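Local coordinates for Phosphoglucomutase/phosphomannomutase family protein (Burkholderia thailandensis, PDB 3UW2) that probably transfers a phosphate group within phosphorylated sugars, as a metal-dependent member of the phosphohexose mutase family, at residues L453-T458 / R465-F470. Numbering follows the deposited sequence.
With EDO (1,2-ethanediol), chain G.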
loop_
_atom_site.group_PDB
_atom_site.type_symbol
_atom_site.label_atom_id
_atom_site.label_comp_id
_atom_site.label_asym_id
_atom_site.label_seq_id
_atom_site.Cartn_x
_atom_site.Cartn_y
_atom_site.Cartn_z
ATOM N N LEU A 453 -18.842 4.870 -2.346
ATOM C CA LEU A 453 -19.097 5.868 -3.385
ATOM C C LEU A 453 -18.029 6.948 -3.364
ATOM O O LEU A 453 -17.578 7.357 -2.283
ATOM C CB LEU A 453 -20.471 6.540 -3.163
ATOM C CG LEU A 453 -21.736 5.669 -3.181
ATOM C CD1 LEU A 453 -22.923 6.336 -2.477
ATOM C CD2 LEU A 453 -22.097 5.280 -4.606
ATOM N N ARG A 454 -17.620 7.393 -4.555
ATOM C CA ARG A 454 -16.884 8.660 -4.681
ATOM C C ARG A 454 -17.120 9.428 -5.994
ATOM O O ARG A 454 -17.513 8.860 -7.007
ATOM C CB ARG A 454 -15.391 8.508 -4.374
ATOM C CG ARG A 454 -14.574 7.740 -5.391
ATOM C CD ARG A 454 -13.088 7.969 -5.144
ATOM N NE ARG A 454 -12.563 7.380 -3.895
ATOM C CZ ARG A 454 -11.501 7.854 -3.229
ATOM N NH1 ARG A 454 -10.840 8.922 -3.673
ATOM N NH2 ARG A 454 -11.077 7.257 -2.115
ATOM N N PHE A 455 -16.913 10.732 -5.932
ATOM C CA PHE A 455 -17.309 11.619 -6.997
ATOM C C PHE A 455 -16.168 12.585 -7.272
ATOM O O PHE A 455 -15.465 12.984 -6.345
ATOM C CB PHE A 455 -18.615 12.335 -6.604
ATOM C CG PHE A 455 -19.792 11.403 -6.428
ATOM C CD1 PHE A 455 -20.420 10.831 -7.530
ATOM C CD2 PHE A 455 -20.274 11.072 -5.148
ATOM C CE1 PHE A 455 -21.484 9.941 -7.362
ATOM C CE2 PHE A 455 -21.358 10.209 -4.979
ATOM C CZ PHE A 455 -21.968 9.649 -6.091
ATOM N N GLU A 456 -15.951 12.900 -8.550
ATOM C CA GLU A 456 -14.986 13.919 -8.959
ATOM C C GLU A 456 -15.577 14.680 -10.145
ATOM O O GLU A 456 -16.218 14.083 -11.019
ATOM C CB GLU A 456 -13.687 13.269 -9.415
ATOM C CG GLU A 456 -12.568 14.239 -9.720
ATOM C CD GLU A 456 -11.476 13.631 -10.578
ATOM O OE1 GLU A 456 -11.788 13.041 -11.628
ATOM O OE2 GLU A 456 -10.298 13.789 -10.245
ATOM N N ALA A 457 -15.336 15.982 -10.203
ATOM C CA ALA A 457 -15.809 16.759 -11.358
ATOM C C ALA A 457 -14.913 17.958 -11.667
ATOM O O ALA A 457 -14.063 18.318 -10.856
ATOM C CB ALA A 457 -17.238 17.199 -11.122
ATOM N N THR A 458 -15.100 18.553 -12.848
ATOM C CA THR A 458 -14.329 19.714 -13.297
ATOM C C THR A 458 -14.898 21.051 -12.806
ATOM O O THR A 458 -14.324 22.072 -13.095
ATOM C CB THR A 458 -14.229 19.730 -14.824
ATOM O OG1 THR A 458 -15.544 19.896 -15.388
ATOM C CG2 THR A 458 -13.555 18.449 -15.338
ATOM N N ARG A 465 -24.409 17.755 -10.069
ATOM C CA ARG A 465 -25.285 17.102 -11.035
ATOM C C ARG A 465 -24.975 15.601 -11.038
ATOM O O ARG A 465 -25.881 14.756 -11.122
ATOM C CB ARG A 465 -25.147 17.762 -12.421
ATOM C CG ARG A 465 -26.137 17.293 -13.468
ATOM C CD ARG A 465 -25.599 17.412 -14.890
ATOM N NE ARG A 465 -24.574 16.397 -15.223
ATOM C CZ ARG A 465 -23.248 16.611 -15.289
ATOM N NH1 ARG A 465 -22.769 17.819 -15.025
ATOM N NH2 ARG A 465 -22.375 15.615 -15.599
ATOM N N ILE A 466 -23.708 15.251 -10.874
ATOM C CA ILE A 466 -23.330 13.834 -10.924
ATOM C C ILE A 466 -23.933 13.032 -9.761
ATOM O O ILE A 466 -24.578 11.976 -9.963
ATOM C CB ILE A 466 -21.813 13.651 -11.090
ATOM C CG1 ILE A 466 -21.447 14.070 -12.503
ATOM C CG2 ILE A 466 -21.370 12.198 -10.876
ATOM C CD1 ILE A 466 -19.944 14.087 -12.759
ATOM N N GLN A 467 -23.720 13.531 -8.554
ATOM C CA GLN A 467 -24.449 13.019 -7.391
ATOM C C GLN A 467 -25.980 12.945 -7.585
ATOM O O GLN A 467 -26.573 11.888 -7.412
ATOM C CB GLN A 467 -24.122 13.885 -6.194
ATOM C CG GLN A 467 -22.634 13.902 -5.965
ATOM C CD GLN A 467 -22.286 14.755 -4.794
ATOM O OE1 GLN A 467 -21.840 14.262 -3.779
ATOM N NE2 GLN A 467 -22.508 16.040 -4.918
ATOM N N ASP A 468 -26.601 14.060 -7.946
ATOM C CA ASP A 468 -28.023 14.060 -8.293
ATOM C C ASP A 468 -28.392 12.895 -9.206
ATOM O O ASP A 468 -29.480 12.319 -9.092
ATOM C CB ASP A 468 -28.415 15.369 -8.970
ATOM C CG ASP A 468 -28.298 16.557 -8.036
ATOM O OD1 ASP A 468 -27.848 16.346 -6.880
ATOM O OD2 ASP A 468 -28.652 17.697 -8.454
ATOM N N ASP A 469 -27.481 12.548 -10.110
ATOM C CA ASP A 469 -27.742 11.483 -11.043
ATOM C C ASP A 469 -27.642 10.142 -10.308
ATOM O O ASP A 469 -28.554 9.301 -10.405
ATOM C CB ASP A 469 -26.765 11.551 -12.219
ATOM C CG ASP A 469 -27.331 10.937 -13.476
ATOM O OD1 ASP A 469 -28.345 11.447 -14.011
ATOM O OD2 ASP A 469 -26.762 9.932 -13.926
ATOM N N PHE A 470 -26.550 9.946 -9.564
ATOM C CA PHE A 470 -26.439 8.764 -8.704
ATOM C C PHE A 470 -27.573 8.648 -7.701
ATOM O O PHE A 470 -28.102 7.542 -7.473
ATOM C CB PHE A 470 -25.101 8.721 -7.987
ATOM C CG PHE A 470 -24.048 8.036 -8.793
ATOM C CD1 PHE A 470 -23.532 8.637 -9.959
ATOM C CD2 PHE A 470 -23.613 6.767 -8.446
ATOM C CE1 PHE A 470 -22.546 7.980 -10.714
ATOM C CE2 PHE A 470 -22.657 6.117 -9.213
ATOM C CZ PHE A 470 -22.148 6.711 -10.357
HETATM C C1 EDO G . -10.085 10.630 -7.295
HETATM O O1 EDO G . -9.135 11.686 -7.102
HETATM C C2 EDO G . -11.411 10.988 -6.619
HETATM O O2 EDO G . -11.122 10.983 -5.223
#
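Phe455 packs its ring against helix 460-477, meeting Phe470, Gln467 and Ile466 where that helix covers one face of the antiparallel sheet of the C-terminal domain. Strand 453-457 and helix segment 465-470 run roughly antiparallel (147°), with their axes 9.2 Å apart. The tight part is a T-shaped pair: the edge of Phe455 points at the face of Phe470, planes 80° apart, and Phe455 CE1 comes within 3.5 Å of Phe470 CG. Gln467 adds a CH-pi contact, its CG 3.8 Å from the centroid of the Phe455 ring, over the face but shifted toward the rim; CG anti to the carbonyl carbon (chi1 -57°) puts it there. Ile466 CG2 lies 3.7 Å from Phe455 CD1. Between the two segments the packing is looser at both ends: Leu453 CD2, which also meets Phe485, stays 4.4 Å from Phe470 CD2, and Ala457 CB, touching Ala462 and Leu463, is equally far from Ile466 CD1. Across the strand, the buried Glu456 carboxylate is hydrogen-bonded to Thr309 OG1 and Arg310 N, while Arg454 forms a salt bridge with Glu396. Arg454 NH1 also donates a bent hydrogen bond, 2.6 Å long, to O2 of an ethanediol probably left from crystallisation.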